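Local coordinates for protein carbonic anhydrase (Porphyridium purpureum, PDB 1DDZ) that probably catalyses the reversible hydration of carbon dioxide to hydrogencarbonate, as a beta-class carbonic anhydrase with two zinc sites in one chain, at residues Asn38-Asn43 and Leu475-Val480; Leu176-Glu181 and Glu277-Thr282. All blocks are in the same frame, centred on the assembly; numbering follows the deposited sequence.

Contact 1 of 2, residues Asn38-Asn43 and Leu475-Val480; sequences NIFANN and LRDMGV
Asn43 OD1 is gripped twice, by the backbone of Leu475 and by a water. Leu475 N donates to Asn43 OD1 at 2.9 Å, nearly straight at 166° but from above the carbonyl plane. The water donates to Asn43 OD1 at 2.7 Å and also to Leu475 O, so it bridges the Asn43 side chain and the Leu475 backbone. Asn43 CG lies anti to its backbone N (chi1 166°), which places it 3.8 Å from Leu475 CG. Asn43 ND2 turns elsewhere, to the carbonyls of Ile338 and Gly473. The Leu475 side chain crosses that of Asn43 obliquely, with Leu475 CD1 3.8 Å from Asn43 CB.

Phe40 adds the aromatic packing. Its ring crosses the Leu475 side chain at about a right angle, Phe40 CD2 to Leu475 CB at 3.8 Å, and Leu475 O lies at the ring edge. Farther along, Phe40 CZ meets Asp477 CB at 3.7 Å. Ile39 CG1 lies over one ring face. Asp477 OD1 accepts from Gly479 N at 2.7 Å, closing an Asx turn. The contact packs the start of helix 38-53 against strand 476-481 of a beta-carbonic anhydrase sheet, which runs antiparallel to strand 462-468 and is outermost within this chain.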
ATOM      1  N   ASN A  38     -21.588  -5.829  26.490  1.00 34.15           N
ATOM      2  CA  ASN A  38     -21.171  -6.836  27.438  1.00 32.79           C
ATOM      3  C   ASN A  38     -19.644  -6.923  27.469  1.00 30.30           C
ATOM      4  O   ASN A  38     -19.085  -7.458  28.419  1.00 31.73           O
ATOM      5  CB  ASN A  38     -21.865  -8.193  27.178  1.00 38.78           C
ATOM      6  CG  ASN A  38     -21.129  -9.076  26.178  1.00 42.85           C
ATOM      7  OD1 ASN A  38     -20.921 -10.267  26.438  1.00 46.28           O
ATOM      8  ND2 ASN A  38     -20.790  -8.525  25.016  1.00 45.04           N
ATOM      9  N   ILE A  39     -18.965  -6.309  26.495  1.00 26.12           N
ATOM     10  CA  ILE A  39     -17.507  -6.334  26.507  1.00 25.08           C
ATOM     11  C   ILE A  39     -16.960  -5.562  27.702  1.00 23.03           C
ATOM     12  O   ILE A  39     -15.925  -5.906  28.244  1.00 22.06           O
ATOM     13  CB  ILE A  39     -16.836  -5.808  25.194  1.00 26.54           C
ATOM     14  CG1 ILE A  39     -17.212  -4.359  24.890  1.00 22.55           C
ATOM     15  CG2 ILE A  39     -17.128  -6.747  24.045  1.00 27.94           C
ATOM     16  CD1 ILE A  39     -16.282  -3.731  23.894  1.00 17.77           C
ATOM     17  N   PHE A  40     -17.673  -4.525  28.125  1.00 23.97           N
ATOM     18  CA  PHE A  40     -17.240  -3.742  29.270  1.00 20.86           C
ATOM     19  C   PHE A  40     -17.464  -4.581  30.531  1.00 20.28           C
ATOM     20  O   PHE A  40     -16.610  -4.666  31.405  1.00 19.15           O
ATOM     21  CB  PHE A  40     -18.011  -2.430  29.305  1.00 20.79           C
ATOM     22  CG  PHE A  40     -17.718  -1.545  28.139  1.00 18.82           C
ATOM     23  CD1 PHE A  40     -18.669  -1.352  27.142  1.00 14.55           C
ATOM     24  CD2 PHE A  40     -16.481  -0.920  28.025  1.00 13.42           C
ATOM     25  CE1 PHE A  40     -18.396  -0.547  26.047  1.00 13.45           C
ATOM     26  CE2 PHE A  40     -16.196  -0.106  26.933  1.00 15.41           C
ATOM     27  CZ  PHE A  40     -17.159   0.079  25.939  1.00 16.50           C
ATOM     28  N   ALA A  41     -18.578  -5.292  30.568  1.00 21.19           N
ATOM     29  CA  ALA A  41     -18.874  -6.165  31.691  1.00 22.92           C
ATOM     30  C   ALA A  41     -17.827  -7.288  31.777  1.00 23.36           C
ATOM     31  O   ALA A  41     -17.379  -7.673  32.862  1.00 22.84           O
ATOM     32  CB  ALA A  41     -20.263  -6.763  31.521  1.00 24.28           C
ATOM     33  N   ASN A  42     -17.448  -7.817  30.619  1.00 22.95           N
ATOM     34  CA  ASN A  42     -16.472  -8.896  30.551  1.00 19.33           C
ATOM     35  C   ASN A  42     -15.101  -8.380  30.915  1.00 17.63           C
ATOM     36  O   ASN A  42     -14.361  -9.033  31.632  1.00 17.56           O
ATOM     37  CB  ASN A  42     -16.486  -9.537  29.166  1.00 22.35           C
ATOM     38  CG  ASN A  42     -17.630 -10.510  29.009  1.00 26.04           C
ATOM     39  OD1 ASN A  42     -18.001 -11.186  29.970  1.00 35.29           O
ATOM     40  ND2 ASN A  42     -18.207 -10.584  27.820  1.00 29.18           N
ATOM     41  N   ASN A  43     -14.770  -7.194  30.434  1.00 12.64           N
ATOM     42  CA  ASN A  43     -13.500  -6.584  30.770  1.00 16.79           C
ATOM     43  C   ASN A  43     -13.407  -6.374  32.283  1.00 21.10           C
ATOM     44  O   ASN A  43     -12.344  -6.556  32.878  1.00 23.80           O
ATOM     45  CB  ASN A  43     -13.374  -5.228  30.106  1.00 13.77           C
ATOM     46  CG  ASN A  43     -12.240  -4.419  30.675  1.00 16.43           C
ATOM     47  OD1 ASN A  43     -12.446  -3.366  31.264  1.00 17.96           O
ATOM     48  ND2 ASN A  43     -11.031  -4.910  30.512  1.00 14.24           N
ATOM     49  N   LEU A 475     -11.635  -0.774  30.145  1.00 15.97           N
ATOM     50  CA  LEU A 475     -12.023  -0.268  28.832  1.00 16.22           C
ATOM     51  C   LEU A 475     -13.003   0.908  28.993  1.00 16.55           C
ATOM     52  O   LEU A 475     -13.992   0.840  29.718  1.00 14.81           O
ATOM     53  CB  LEU A 475     -12.668  -1.378  27.987  1.00 16.85           C
ATOM     54  CG  LEU A 475     -11.794  -2.529  27.458  1.00 10.94           C
ATOM     55  CD1 LEU A 475     -12.688  -3.517  26.759  1.00  7.59           C
ATOM     56  CD2 LEU A 475     -10.734  -1.995  26.520  1.00  7.00           C
ATOM     57  N   ARG A 476     -12.727   1.978  28.273  1.00 14.37           N
ATOM     58  CA  ARG A 476     -13.536   3.186  28.304  1.00 14.47           C
ATOM     59  C   ARG A 476     -14.196   3.386  26.933  1.00 16.15           C
ATOM     60  O   ARG A 476     -13.552   3.263  25.873  1.00 14.57           O
ATOM     61  CB  ARG A 476     -12.652   4.365  28.700  1.00  9.56           C
ATOM     62  CG  ARG A 476     -12.061   4.143  30.097  1.00 11.25           C
ATOM     63  CD  ARG A 476     -11.117   5.224  30.487  1.00  7.00           C
ATOM     64  NE  ARG A 476     -10.505   4.938  31.774  1.00 16.71           N
ATOM     65  CZ  ARG A 476     -11.112   5.135  32.944  1.00 19.66           C
ATOM     66  NH1 ARG A 476     -12.349   5.607  32.997  1.00 14.39           N
ATOM     67  NH2 ARG A 476     -10.463   4.906  34.070  1.00 22.19           N
ATOM     68  N   ASP A 477     -15.492   3.658  26.963  1.00 15.81           N
ATOM     69  CA  ASP A 477     -16.284   3.801  25.752  1.00 15.93           C
ATOM     70  C   ASP A 477     -15.984   5.054  24.969  1.00 16.40           C
ATOM     71  O   ASP A 477     -15.942   6.133  25.534  1.00 20.58           O
ATOM     72  CB  ASP A 477     -17.762   3.757  26.130  1.00 20.04           C
ATOM     73  CG  ASP A 477     -18.682   3.526  24.938  1.00 23.48           C
ATOM     74  OD1 ASP A 477     -18.208   3.443  23.786  1.00 20.64           O
ATOM     75  OD2 ASP A 477     -19.904   3.407  25.168  1.00 27.61           O
ATOM     76  N   MET A 478     -15.695   4.891  23.678  1.00 14.23           N
ATOM     77  CA  MET A 478     -15.427   6.026  22.815  1.00 13.07           C
ATOM     78  C   MET A 478     -16.606   6.203  21.872  1.00 15.28           C
ATOM     79  O   MET A 478     -16.652   7.138  21.074  1.00 18.39           O
ATOM     80  CB  MET A 478     -14.131   5.838  22.021  1.00 14.48           C
ATOM     81  CG  MET A 478     -12.848   5.861  22.855  1.00 13.30           C
ATOM     82  SD  MET A 478     -12.482   7.462  23.593  1.00 18.04           S
ATOM     83  CE  MET A 478     -13.149   7.196  25.234  1.00 16.21           C
ATOM     84  N   GLY A 479     -17.544   5.273  21.940  1.00 13.72           N
ATOM     85  CA  GLY A 479     -18.716   5.349  21.098  1.00 16.91           C
ATOM     86  C   GLY A 479     -18.999   4.013  20.435  1.00 20.51           C
ATOM     87  O   GLY A 479     -18.141   3.132  20.396  1.00 20.37           O
ATOM     88  N   VAL A 480     -20.223   3.842  19.954  1.00 19.37           N
ATOM     89  CA  VAL A 480     -20.613   2.626  19.271  1.00 19.40           C
ATOM     90  C   VAL A 480     -21.587   3.059  18.182  1.00 20.52           C
ATOM     91  O   VAL A 480     -22.262   4.075  18.343  1.00 24.09           O
ATOM     92  CB  VAL A 480     -21.270   1.647  20.236  1.00 18.85           C
ATOM     93  CG1 VAL A 480     -22.609   2.159  20.676  1.00 20.41           C
ATOM     94  CG2 VAL A 480     -21.388   0.281  19.589  1.00 22.15           C
TER
HETATM   95  O   HOH W   1     -14.507  -1.640  31.026  1.00 29.92           O

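Contact 2 of 2, residues Leu176-Glu181 and Glu277-Thr282; sequences LNRLIE and ELVQQT
Helix 172-193 passes the last turn of helix 266-279 and the loop that follows, with Glu181 and Leu278 nearest in backbone, their CA atoms 7.8 Å apart. Arg178 reaches across. Its CG is anti to the backbone N (chi1 176°), and bends at chi2 and chi3 turn the chain toward the other segment. The guanidinium then meets Gln281 O end-on with two nitrogens. NH2 of Arg178 lies 2.9 Å from Gln281 O and approaches from above the carbonyl plane. NH1 of Arg178 lies 3.2 Å from Gln281 O, nearly along the C=O axis. A weak bond also runs from Arg178 NH1 to Val279 O.

Glu181 holds the guanidinium from its own helix. Arg178 NE and NH2 both bind Glu181 OE1, side-on, with Arg178 NH2 to Glu181 OE1 at 2.9 Å in a salt bridge. Both partner oxygens, Glu181 OE1 and Gln281 O, lie close to the guanidinium plane, which should limit its rotation. Glu181 OE2 is bound by Tyr131 OH and Gly284 N. Leu278 adds the apolar part: its CD1 lies over one guanidinium face, offset toward the rim, and Leu278 CD2 is 3.6 Å from Glu181 OE1. The Arg178 and Leu278 side chains run past each other antiparallel.

An alanine in place of Arg178 would probably leave the carboxylate of Glu181 without its positive mate and the carbonyl of Gln281 without these two donors. Gln281 NE2 turns back to Glu277 O at 3.3 Å, and Gln281 OE1 accepts from Lys287 N. The arrangement is an arginine binding the main-chain carbonyls of Val279 and Gln281, here joining helix 172-193 to the last turn of helix 266-279 and its following loop.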
ATOM      1  N   LEU A 176      -0.733 -27.816   2.102  1.00 18.83           N
ATOM      2  CA  LEU A 176      -1.067 -26.568   2.787  1.00 15.36           C
ATOM      3  C   LEU A 176       0.052 -26.333   3.808  1.00 16.38           C
ATOM      4  O   LEU A 176       0.613 -25.238   3.879  1.00 18.84           O
ATOM      5  CB  LEU A 176      -2.425 -26.677   3.494  1.00 17.60           C
ATOM      6  CG  LEU A 176      -3.313 -25.430   3.680  1.00 19.64           C
ATOM      7  CD1 LEU A 176      -3.892 -25.406   5.085  1.00 16.66           C
ATOM      8  CD2 LEU A 176      -2.590 -24.139   3.387  1.00 13.90           C
ATOM      9  N   ASN A 177       0.419 -27.381   4.546  1.00 15.36           N
ATOM     10  CA  ASN A 177       1.477 -27.298   5.543  1.00 16.04           C
ATOM     11  C   ASN A 177       2.731 -26.735   4.916  1.00 13.90           C
ATOM     12  O   ASN A 177       3.318 -25.786   5.427  1.00 18.12           O
ATOM     13  CB  ASN A 177       1.805 -28.673   6.141  1.00 17.62           C
ATOM     14  CG  ASN A 177       0.761 -29.154   7.135  1.00 21.68           C
ATOM     15  OD1 ASN A 177       0.251 -28.390   7.942  1.00 21.32           O
ATOM     16  ND2 ASN A 177       0.480 -30.447   7.106  1.00 26.31           N
ATOM     17  N   ARG A 178       3.149 -27.316   3.800  1.00 13.39           N
ATOM     18  CA  ARG A 178       4.349 -26.845   3.134  1.00  9.11           C
ATOM     19  C   ARG A 178       4.237 -25.400   2.592  1.00 10.71           C
ATOM     20  O   ARG A 178       5.213 -24.655   2.654  1.00 11.55           O
ATOM     21  CB  ARG A 178       4.788 -27.826   2.039  1.00 14.68           C
ATOM     22  CG  ARG A 178       5.988 -27.343   1.245  1.00 10.32           C
ATOM     23  CD  ARG A 178       7.292 -27.995   1.626  1.00 19.75           C
ATOM     24  NE  ARG A 178       7.541 -28.153   3.059  1.00 22.14           N
ATOM     25  CZ  ARG A 178       8.398 -29.050   3.543  1.00 18.06           C
ATOM     26  NH1 ARG A 178       9.067 -29.829   2.705  1.00 12.08           N
ATOM     27  NH2 ARG A 178       8.528 -29.231   4.850  1.00 17.64           N
ATOM     28  N   LEU A 179       3.074 -25.001   2.062  1.00  9.21           N
ATOM     29  CA  LEU A 179       2.879 -23.617   1.565  1.00 11.33           C
ATOM     30  C   LEU A 179       3.040 -22.639   2.763  1.00 10.54           C
ATOM     31  O   LEU A 179       3.684 -21.616   2.650  1.00  8.60           O
ATOM     32  CB  LEU A 179       1.455 -23.417   1.017  1.00  8.59           C
ATOM     33  CG  LEU A 179       1.092 -22.503  -0.157  1.00  9.45           C
ATOM     34  CD1 LEU A 179      -0.259 -21.921   0.069  1.00  7.48           C
ATOM     35  CD2 LEU A 179       2.089 -21.420  -0.429  1.00  7.82           C
ATOM     36  N   ILE A 180       2.429 -22.979   3.895  1.00 10.40           N
ATOM     37  CA  ILE A 180       2.485 -22.165   5.092  1.00 10.72           C
ATOM     38  C   ILE A 180       3.928 -21.996   5.537  1.00 10.13           C
ATOM     39  O   ILE A 180       4.372 -20.883   5.786  1.00 14.93           O
ATOM     40  CB  ILE A 180       1.574 -22.750   6.180  1.00  7.89           C
ATOM     41  CG1 ILE A 180       0.120 -22.500   5.768  1.00  7.54           C
ATOM     42  CG2 ILE A 180       1.885 -22.126   7.574  1.00 11.15           C
ATOM     43  CD1 ILE A 180      -0.914 -23.254   6.592  1.00  7.00           C
ATOM     44  N   GLU A 181       4.698 -23.076   5.513  1.00 13.58           N
ATOM     45  CA  GLU A 181       6.116 -23.018   5.892  1.00 12.30           C
ATOM     46  C   GLU A 181       6.936 -22.194   4.897  1.00  9.19           C
ATOM     47  O   GLU A 181       7.805 -21.407   5.271  1.00 13.03           O
ATOM     48  CB  GLU A 181       6.684 -24.433   5.998  1.00 10.36           C
ATOM     49  CG  GLU A 181       6.013 -25.246   7.077  1.00 11.45           C
ATOM     50  CD  GLU A 181       6.219 -26.743   6.921  1.00 11.94           C
ATOM     51  OE1 GLU A 181       6.703 -27.182   5.861  1.00 14.55           O
ATOM     52  OE2 GLU A 181       5.863 -27.496   7.851  1.00 14.41           O
ATOM     53  N   GLU A 277      17.062 -26.432   4.045  1.00 16.92           N
ATOM     54  CA  GLU A 277      16.838 -27.043   5.346  1.00 14.13           C
ATOM     55  C   GLU A 277      15.365 -27.243   5.669  1.00 16.81           C
ATOM     56  O   GLU A 277      14.978 -28.241   6.287  1.00 19.21           O
ATOM     57  CB  GLU A 277      17.582 -26.255   6.409  1.00 17.18           C
ATOM     58  CG  GLU A 277      19.087 -26.341   6.169  1.00 19.00           C
ATOM     59  CD  GLU A 277      19.919 -25.359   6.979  1.00 23.34           C
ATOM     60  OE1 GLU A 277      21.157 -25.453   6.901  1.00 25.78           O
ATOM     61  OE2 GLU A 277      19.361 -24.493   7.673  1.00 23.23           O
ATOM     62  N   LEU A 278      14.513 -26.366   5.163  1.00 18.07           N
ATOM     63  CA  LEU A 278      13.090 -26.536   5.427  1.00 18.05           C
ATOM     64  C   LEU A 278      12.584 -27.719   4.612  1.00 21.39           C
ATOM     65  O   LEU A 278      12.043 -28.689   5.147  1.00 21.96           O
ATOM     66  CB  LEU A 278      12.324 -25.283   5.010  1.00 18.07           C
ATOM     67  CG  LEU A 278      10.801 -25.183   5.163  1.00 15.96           C
ATOM     68  CD1 LEU A 278      10.126 -25.099   3.840  1.00 16.25           C
ATOM     69  CD2 LEU A 278      10.236 -26.302   5.968  1.00 15.10           C
ATOM     70  N   VAL A 279      12.809 -27.632   3.306  1.00 21.56           N
ATOM     71  CA  VAL A 279      12.343 -28.618   2.355  1.00 20.73           C
ATOM     72  C   VAL A 279      12.713 -30.060   2.606  1.00 18.99           C
ATOM     73  O   VAL A 279      11.922 -30.949   2.330  1.00 20.78           O
ATOM     74  CB  VAL A 279      12.660 -28.162   0.923  1.00 21.91           C
ATOM     75  CG1 VAL A 279      12.398 -29.253  -0.060  1.00 27.38           C
ATOM     76  CG2 VAL A 279      11.770 -26.972   0.582  1.00 19.99           C
ATOM     77  N   GLN A 280      13.880 -30.301   3.180  1.00 20.79           N
ATOM     78  CA  GLN A 280      14.278 -31.677   3.458  1.00 22.26           C
ATOM     79  C   GLN A 280      13.521 -32.318   4.624  1.00 22.10           C
ATOM     80  O   GLN A 280      13.737 -33.498   4.909  1.00 24.42           O
ATOM     81  CB  GLN A 280      15.785 -31.777   3.695  1.00 24.51           C
ATOM     82  CG  GLN A 280      16.277 -31.124   4.976  1.00 32.10           C
ATOM     83  CD  GLN A 280      17.798 -31.061   5.054  1.00 38.07           C
ATOM     84  OE1 GLN A 280      18.379 -30.929   6.134  1.00 43.60           O
ATOM     85  NE2 GLN A 280      18.450 -31.131   3.902  1.00 39.88           N
ATOM     86  N   GLN A 281      12.686 -31.549   5.331  1.00 20.14           N
ATOM     87  CA  GLN A 281      11.921 -32.099   6.459  1.00 17.20           C
ATOM     88  C   GLN A 281      10.494 -32.362   6.034  1.00 16.56           C
ATOM     89  O   GLN A 281      10.012 -31.766   5.070  1.00 19.75           O
ATOM     90  CB  GLN A 281      11.915 -31.136   7.648  1.00 17.96           C
ATOM     91  CG  GLN A 281      13.269 -30.590   8.034  1.00 14.94           C
ATOM     92  CD  GLN A 281      13.180 -29.758   9.288  1.00 19.89           C
ATOM     93  OE1 GLN A 281      12.793 -30.266  10.343  1.00 17.74           O
ATOM     94  NE2 GLN A 281      13.491 -28.468   9.182  1.00 15.60           N
ATOM     95  N   THR A 282       9.781 -33.160   6.820  1.00 19.08           N
ATOM     96  CA  THR A 282       8.400 -33.496   6.504  1.00 18.80           C
ATOM     97  C   THR A 282       7.468 -32.316   6.797  1.00 20.52           C
ATOM     98  O   THR A 282       7.531 -31.714   7.862  1.00 21.40           O
ATOM     99  CB  THR A 282       7.940 -34.714   7.294  1.00 21.01           C
ATOM    100  OG1 THR A 282       8.796 -35.820   7.019  1.00 26.25           O
ATOM    101  CG2 THR A 282       6.545 -35.114   6.870  1.00 24.92           C
TER

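How the contacts relate
The two contacts lie on opposite sides of the chain's centre, with centres about 42 Å apart and no touch between them. They share no helix or strand. Contact 1 is buried and brings helix 38-53, from early in the chain, to a strand late in the chain that is outermost in its sheet within this chain. Contact 2 is partly buried and joins a helix to the last turn of another and its following loop, with Thr282 exposed. Contact 1 combines aromatic and leucine packing with a neutral amide and a water. Contact 2 depends on an arginine, paired with a glutamate of its own helix, that donates to main-chain carbonyls across the contact. Leu475 and Glu181 each lie about 13 Å from a zinc ion, a different one in each case.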